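Local coordinates for protein sortase, SrtB family (Streptococcus pneumoniae PCS8235, PDB 4Y4Q) that probably acts as a cysteine transpeptidase-type sortase of the SrtB family that takes part in building the type II pilus of the pneumococcus, at residues K165-Y178 / N230-T242. Numbering follows the deposited sequence.
Sequences KGLEIFEMLEVDAY and NGRHIVVAKITDT
Val-236 meets Phe-170 and Glu-171 where strand 231-240 runs antiparallel to strand 163-176; with Asn-230 and Ile-234 it gives up the most surface. At Val-236 the pairing slips by one residue: its carbonyl O takes a bond from Phe-170 N (2.9 Å from O to N) and a weak one from Glu-171 N, while Val-236 N returns a bond to Glu-171 O, making a classic beta bulge. At the bulge the Phe-170 ring lies against strand 231-240. With CG lodged between backbone N and carbonyl carbon (chi1 63°), the ring brings CZ to 3.5 Å from Val-236 CG1, takes Val-236 O over one face, toward the rim, and has Lys-238 N in plane at its edge.

Ile-234 shares a face with Leu-173 and Val-175. Leu-173 lies alongside it and presses CD1 to 3.5 Å from Ile-234 CB, a tight fit; Val-175 meets it at about a right angle, CG2 lying 3.8 Å from Ile-234 CD1. Between them, Leu-173 and Ile-234 exchange two backbone bonds.

At the far end Asn-230 is poorly ordered; its backbone O accepts a bond from Ala-177 N, 2.8 Å away, and its OD1 sits over the centre of the Tyr-178 ring, 3.2 Å above the plane. Tyr-178 N bonds Asp-176 OD2 in an Asx turn just past the strand end. Ala-177 CB sits centrally over one face of the Arg-232 guanidinium; Gly-231 O, bonded by NH1, lies in the guanidinium plane, while NH1 stands above the carbonyl plane.

This is an antiparallel pair in the beta barrel of the sortase fold, with strands 155-160 and 218-225 on its outer edges. Helix 190-202 packs Leu-200 and Leu-201 against the Phe-170, Glu-171 and Leu-173 side chains.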
loop_
_atom_site.group_PDB
_atom_site.type_symbol
_atom_site.label_atom_id
_atom_site.label_comp_id
_atom_site.label_asym_id
_atom_site.label_seq_id
_atom_site.Cartn_x
_atom_site.Cartn_y
_atom_site.Cartn_z
ATOM N N LYS A 165 1.088 13.202 4.714
ATOM C CA LYS A 165 -0.350 13.051 4.513
ATOM C C LYS A 165 -0.861 11.929 5.404
ATOM O O LYS A 165 -0.088 11.058 5.827
ATOM C CB LYS A 165 -0.645 12.679 3.059
ATOM C CG LYS A 165 -0.261 13.733 2.011
ATOM C CD LYS A 165 -1.199 14.931 2.072
ATOM C CE LYS A 165 -0.864 15.970 1.020
ATOM N NZ LYS A 165 -1.447 17.295 1.399
ATOM N N GLY A 166 -2.164 11.935 5.670
ATOM C CA GLY A 166 -2.773 10.891 6.472
ATOM C C GLY A 166 -3.198 9.763 5.564
ATOM O O GLY A 166 -3.296 9.954 4.339
ATOM N N LEU A 167 -3.408 8.588 6.152
ATOM C CA LEU A 167 -3.908 7.425 5.427
ATOM C C LEU A 167 -5.141 6.925 6.140
ATOM O O LEU A 167 -5.149 6.839 7.370
ATOM C CB LEU A 167 -2.877 6.301 5.438
ATOM C CG LEU A 167 -1.616 6.387 4.579
ATOM C CD1 LEU A 167 -0.765 5.156 4.849
ATOM C CD2 LEU A 167 -1.977 6.479 3.088
ATOM N N GLU A 168 -6.186 6.590 5.390
ATOM C CA GLU A 168 -7.341 5.947 5.998
ATOM C C GLU A 168 -7.600 4.630 5.294
ATOM O O GLU A 168 -7.955 4.616 4.123
ATOM C CB GLU A 168 -8.563 6.854 5.909
ATOM C CG GLU A 168 -9.808 6.263 6.562
ATOM C CD GLU A 168 -10.889 7.303 6.822
ATOM O OE1 GLU A 168 -10.732 8.471 6.392
ATOM O OE2 GLU A 168 -11.897 6.951 7.471
ATOM N N ILE A 169 -7.398 3.514 5.986
ATOM C CA ILE A 169 -7.646 2.212 5.374
ATOM C C ILE A 169 -9.152 1.995 5.145
ATOM O O ILE A 169 -9.962 2.254 6.045
ATOM C CB ILE A 169 -7.054 1.077 6.236
ATOM C CG1 ILE A 169 -5.529 1.152 6.219
ATOM C CG2 ILE A 169 -7.485 -0.283 5.727
ATOM C CD1 ILE A 169 -4.883 0.193 7.176
ATOM N N PHE A 170 -9.541 1.526 3.956
ATOM C CA PHE A 170 -10.954 1.190 3.739
ATOM C C PHE A 170 -11.225 -0.237 3.274
ATOM O O PHE A 170 -12.381 -0.642 3.163
ATOM C CB PHE A 170 -11.635 2.175 2.781
ATOM C CG PHE A 170 -11.053 2.177 1.403
ATOM C CD1 PHE A 170 -11.519 1.301 0.427
ATOM C CD2 PHE A 170 -10.033 3.052 1.078
ATOM C CE1 PHE A 170 -10.974 1.309 -0.858
ATOM C CE2 PHE A 170 -9.484 3.059 -0.197
ATOM C CZ PHE A 170 -9.958 2.185 -1.159
ATOM N N GLU A 171 -10.185 -1.007 2.992
ATOM C CA GLU A 171 -10.424 -2.353 2.477
ATOM C C GLU A 171 -9.274 -3.325 2.723
ATOM O O GLU A 171 -8.096 -2.939 2.666
ATOM C CB GLU A 171 -10.762 -2.311 0.968
ATOM C CG GLU A 171 -10.821 -3.693 0.335
ATOM C CD GLU A 171 -11.339 -3.714 -1.104
ATOM O OE1 GLU A 171 -11.794 -2.666 -1.619
ATOM O OE2 GLU A 171 -11.288 -4.803 -1.720
ATOM N N MET A 172 -9.616 -4.584 3.002
ATOM C CA MET A 172 -8.632 -5.667 2.906
ATOM C C MET A 172 -9.167 -6.725 1.949
ATOM O O MET A 172 -10.368 -7.053 1.956
ATOM C CB MET A 172 -8.373 -6.308 4.275
ATOM C CG MET A 172 -7.034 -7.047 4.390
ATOM S SD MET A 172 -7.057 -8.798 3.928
ATOM C CE MET A 172 -8.706 -9.172 4.350
ATOM N N LEU A 173 -8.290 -7.281 1.126
ATOM C CA LEU A 173 -8.750 -8.359 0.273
ATOM C C LEU A 173 -7.649 -9.362 0.092
ATOM O O LEU A 173 -6.481 -9.040 0.333
ATOM C CB LEU A 173 -9.262 -7.827 -1.076
ATOM C CG LEU A 173 -8.461 -6.886 -1.982
ATOM C CD1 LEU A 173 -7.191 -7.517 -2.403
ATOM C CD2 LEU A 173 -9.247 -6.624 -3.250
ATOM N N GLU A 174 -8.022 -10.566 -0.329
ATOM C CA GLU A 174 -7.055 -11.597 -0.691
ATOM C C GLU A 174 -7.291 -11.956 -2.146
ATOM O O GLU A 174 -8.437 -12.113 -2.572
ATOM C CB GLU A 174 -7.207 -12.835 0.214
ATOM C CG GLU A 174 -6.862 -12.559 1.691
ATOM C CD GLU A 174 -7.122 -13.748 2.621
ATOM O OE1 GLU A 174 -7.700 -14.765 2.170
ATOM O OE2 GLU A 174 -6.749 -13.660 3.814
ATOM N N VAL A 175 -6.211 -12.070 -2.913
ATOM C CA VAL A 175 -6.314 -12.314 -4.350
ATOM C C VAL A 175 -5.162 -13.180 -4.792
ATOM O O VAL A 175 -4.207 -13.388 -4.039
ATOM C CB VAL A 175 -6.194 -11.000 -5.157
ATOM C CG1 VAL A 175 -7.391 -10.101 -4.928
ATOM C CG2 VAL A 175 -4.904 -10.275 -4.780
ATOM N N ASP A 176 -5.243 -13.662 -6.025
ATOM C CA ASP A 176 -4.141 -14.387 -6.628
ATOM C C ASP A 176 -3.156 -13.372 -7.202
ATOM O O ASP A 176 -3.545 -12.257 -7.552
ATOM C CB ASP A 176 -4.655 -15.305 -7.724
ATOM C CG ASP A 176 -3.544 -15.864 -8.572
ATOM O OD1 ASP A 176 -2.957 -16.889 -8.160
ATOM O OD2 ASP A 176 -3.252 -15.271 -9.644
ATOM N N ALA A 177 -1.886 -13.746 -7.302
ATOM C CA ALA A 177 -0.845 -12.775 -7.637
ATOM C C ALA A 177 -0.935 -12.324 -9.088
ATOM O O ALA A 177 -0.416 -11.252 -9.445
ATOM C CB ALA A 177 0.539 -13.361 -7.346
ATOM N N TYR A 178 -1.570 -13.157 -9.918
ATOM C CA TYR A 178 -1.722 -12.871 -11.335
ATOM C C TYR A 178 -3.122 -12.331 -11.642
ATOM O O TYR A 178 -3.608 -12.465 -12.771
ATOM C CB TYR A 178 -1.417 -14.124 -12.178
ATOM C CG TYR A 178 -0.046 -14.700 -11.901
ATOM C CD1 TYR A 178 0.969 -13.899 -11.390
ATOM C CD2 TYR A 178 0.230 -16.043 -12.123
ATOM C CE1 TYR A 178 2.224 -14.414 -11.113
ATOM C CE2 TYR A 178 1.490 -16.568 -11.849
ATOM C CZ TYR A 178 2.479 -15.741 -11.343
ATOM O OH TYR A 178 3.737 -16.226 -11.058
ATOM N N ASN A 230 0.902 -18.606 -4.630
ATOM C CA ASN A 230 0.633 -17.456 -5.414
ATOM C C ASN A 230 -0.433 -16.544 -4.840
ATOM O O ASN A 230 -0.840 -15.619 -5.479
ATOM C CB ASN A 230 0.332 -17.852 -6.835
ATOM C CG ASN A 230 1.120 -17.045 -7.805
ATOM O OD1 ASN A 230 0.577 -16.479 -8.723
ATOM N ND2 ASN A 230 2.399 -16.936 -7.563
ATOM N N GLY A 231 -0.843 -16.794 -3.610
ATOM C CA GLY A 231 -1.747 -15.916 -2.901
ATOM C C GLY A 231 -1.089 -14.659 -2.379
ATOM O O GLY A 231 0.059 -14.679 -2.002
ATOM N N ARG A 232 -1.836 -13.569 -2.361
ATOM C CA ARG A 232 -1.371 -12.308 -1.810
ATOM C C ARG A 232 -2.393 -11.643 -0.874
ATOM O O ARG A 232 -3.571 -11.825 -1.019
ATOM C CB ARG A 232 -1.032 -11.328 -2.926
ATOM C CG ARG A 232 0.044 -11.756 -3.883
ATOM C CD ARG A 232 1.414 -11.808 -3.271
ATOM N NE ARG A 232 2.454 -12.098 -4.245
ATOM C CZ ARG A 232 2.882 -13.307 -4.578
ATOM N NH1 ARG A 232 2.354 -14.381 -4.044
ATOM N NH2 ARG A 232 3.843 -13.435 -5.457
ATOM N N HIS A 233 -1.900 -10.834 0.054
ATOM C CA HIS A 233 -2.758 -10.060 0.951
ATOM C C HIS A 233 -2.646 -8.591 0.571
ATOM O O HIS A 233 -1.536 -8.110 0.326
ATOM C CB HIS A 233 -2.255 -10.176 2.391
ATOM C CG HIS A 233 -2.565 -11.477 3.056
ATOM N ND1 HIS A 233 -3.849 -11.961 3.189
ATOM C CD2 HIS A 233 -1.758 -12.371 3.672
ATOM C CE1 HIS A 233 -3.818 -13.105 3.848
ATOM N NE2 HIS A 233 -2.563 -13.375 4.153
ATOM N N ILE A 234 -3.768 -7.866 0.541
ATOM C CA ILE A 234 -3.732 -6.439 0.239
ATOM C C ILE A 234 -4.567 -5.621 1.222
ATOM O O ILE A 234 -5.703 -6.003 1.537
ATOM C CB ILE A 234 -4.244 -6.168 -1.194
ATOM C CG1 ILE A 234 -3.364 -6.868 -2.239
ATOM C CG2 ILE A 234 -4.328 -4.661 -1.481
ATOM C CD1 ILE A 234 -3.948 -6.823 -3.636
ATOM N N VAL A 235 -4.011 -4.519 1.736
ATOM C CA VAL A 235 -4.851 -3.503 2.378
ATOM C C VAL A 235 -4.879 -2.277 1.489
ATOM O O VAL A 235 -3.876 -1.938 0.863
ATOM C CB VAL A 235 -4.442 -3.111 3.844
ATOM C CG1 VAL A 235 -4.609 -4.273 4.775
ATOM C CG2 VAL A 235 -3.040 -2.572 3.912
ATOM N N VAL A 236 -6.035 -1.630 1.399
ATOM C CA VAL A 236 -6.158 -0.451 0.544
ATOM C C VAL A 236 -6.510 0.776 1.376
ATOM O O VAL A 236 -7.398 0.730 2.233
ATOM C CB VAL A 236 -7.222 -0.640 -0.547
ATOM C CG1 VAL A 236 -7.017 0.388 -1.648
ATOM C CG2 VAL A 236 -7.131 -2.038 -1.138
ATOM N N ALA A 237 -5.820 1.873 1.109
ATOM C CA ALA A 237 -6.000 3.093 1.883
ATOM C C ALA A 237 -6.215 4.292 0.972
ATOM O O ALA A 237 -5.620 4.371 -0.122
ATOM C CB ALA A 237 -4.792 3.326 2.741
ATOM N N LYS A 238 -7.043 5.227 1.436
ATOM C CA LYS A 238 -7.185 6.524 0.778
ATOM C C LYS A 238 -6.147 7.482 1.333
ATOM O O LYS A 238 -5.897 7.506 2.547
ATOM C CB LYS A 238 -8.564 7.097 1.055
ATOM C CG LYS A 238 -8.758 8.530 0.563
ATOM C CD LYS A 238 -10.183 8.997 0.858
ATOM C CE LYS A 238 -10.414 10.440 0.402
ATOM N NZ LYS A 238 -11.830 10.880 0.632
ATOM N N ILE A 239 -5.548 8.291 0.466
ATOM C CA ILE A 239 -4.669 9.349 0.951
ATOM C C ILE A 239 -5.508 10.578 1.315
ATOM O O ILE A 239 -6.353 11.021 0.528
ATOM C CB ILE A 239 -3.599 9.700 -0.080
ATOM C CG1 ILE A 239 -2.862 8.426 -0.507
ATOM C CG2 ILE A 239 -2.624 10.726 0.488
ATOM C CD1 ILE A 239 -1.748 8.667 -1.523
ATOM N N THR A 240 -5.287 11.113 2.515
ATOM C CA THR A 240 -6.109 12.195 3.046
ATOM C C THR A 240 -5.255 13.369 3.500
ATOM O O THR A 240 -4.039 13.245 3.644
ATOM C CB THR A 240 -6.933 11.721 4.274
ATOM O OG1 THR A 240 -6.054 11.445 5.371
ATOM C CG2 THR A 240 -7.732 10.471 3.960
ATOM N N ASP A 241 -5.893 14.506 3.750
ATOM C CA ASP A 241 -5.191 15.649 4.319
ATOM C C ASP A 241 -5.224 15.542 5.838
ATOM O O ASP A 241 -6.267 15.231 6.414
ATOM C CB ASP A 241 -5.839 16.959 3.869
ATOM C CG ASP A 241 -6.185 16.960 2.389
ATOM O OD1 ASP A 241 -5.294 17.259 1.564
ATOM O OD2 ASP A 241 -7.350 16.659 2.049
ATOM N N THR A 242 -4.081 15.789 6.476
ATOM C CA THR A 242 -3.959 15.724 7.938
ATOM C C THR A 242 -4.423 14.383 8.511
ATOM O O THR A 242 -3.671 13.701 9.207
ATOM C CB THR A 242 -4.698 16.897 8.659
ATOM O OG1 THR A 242 -6.118 16.722 8.562
ATOM C CG2 THR A 242 -4.305 18.243 8.059
#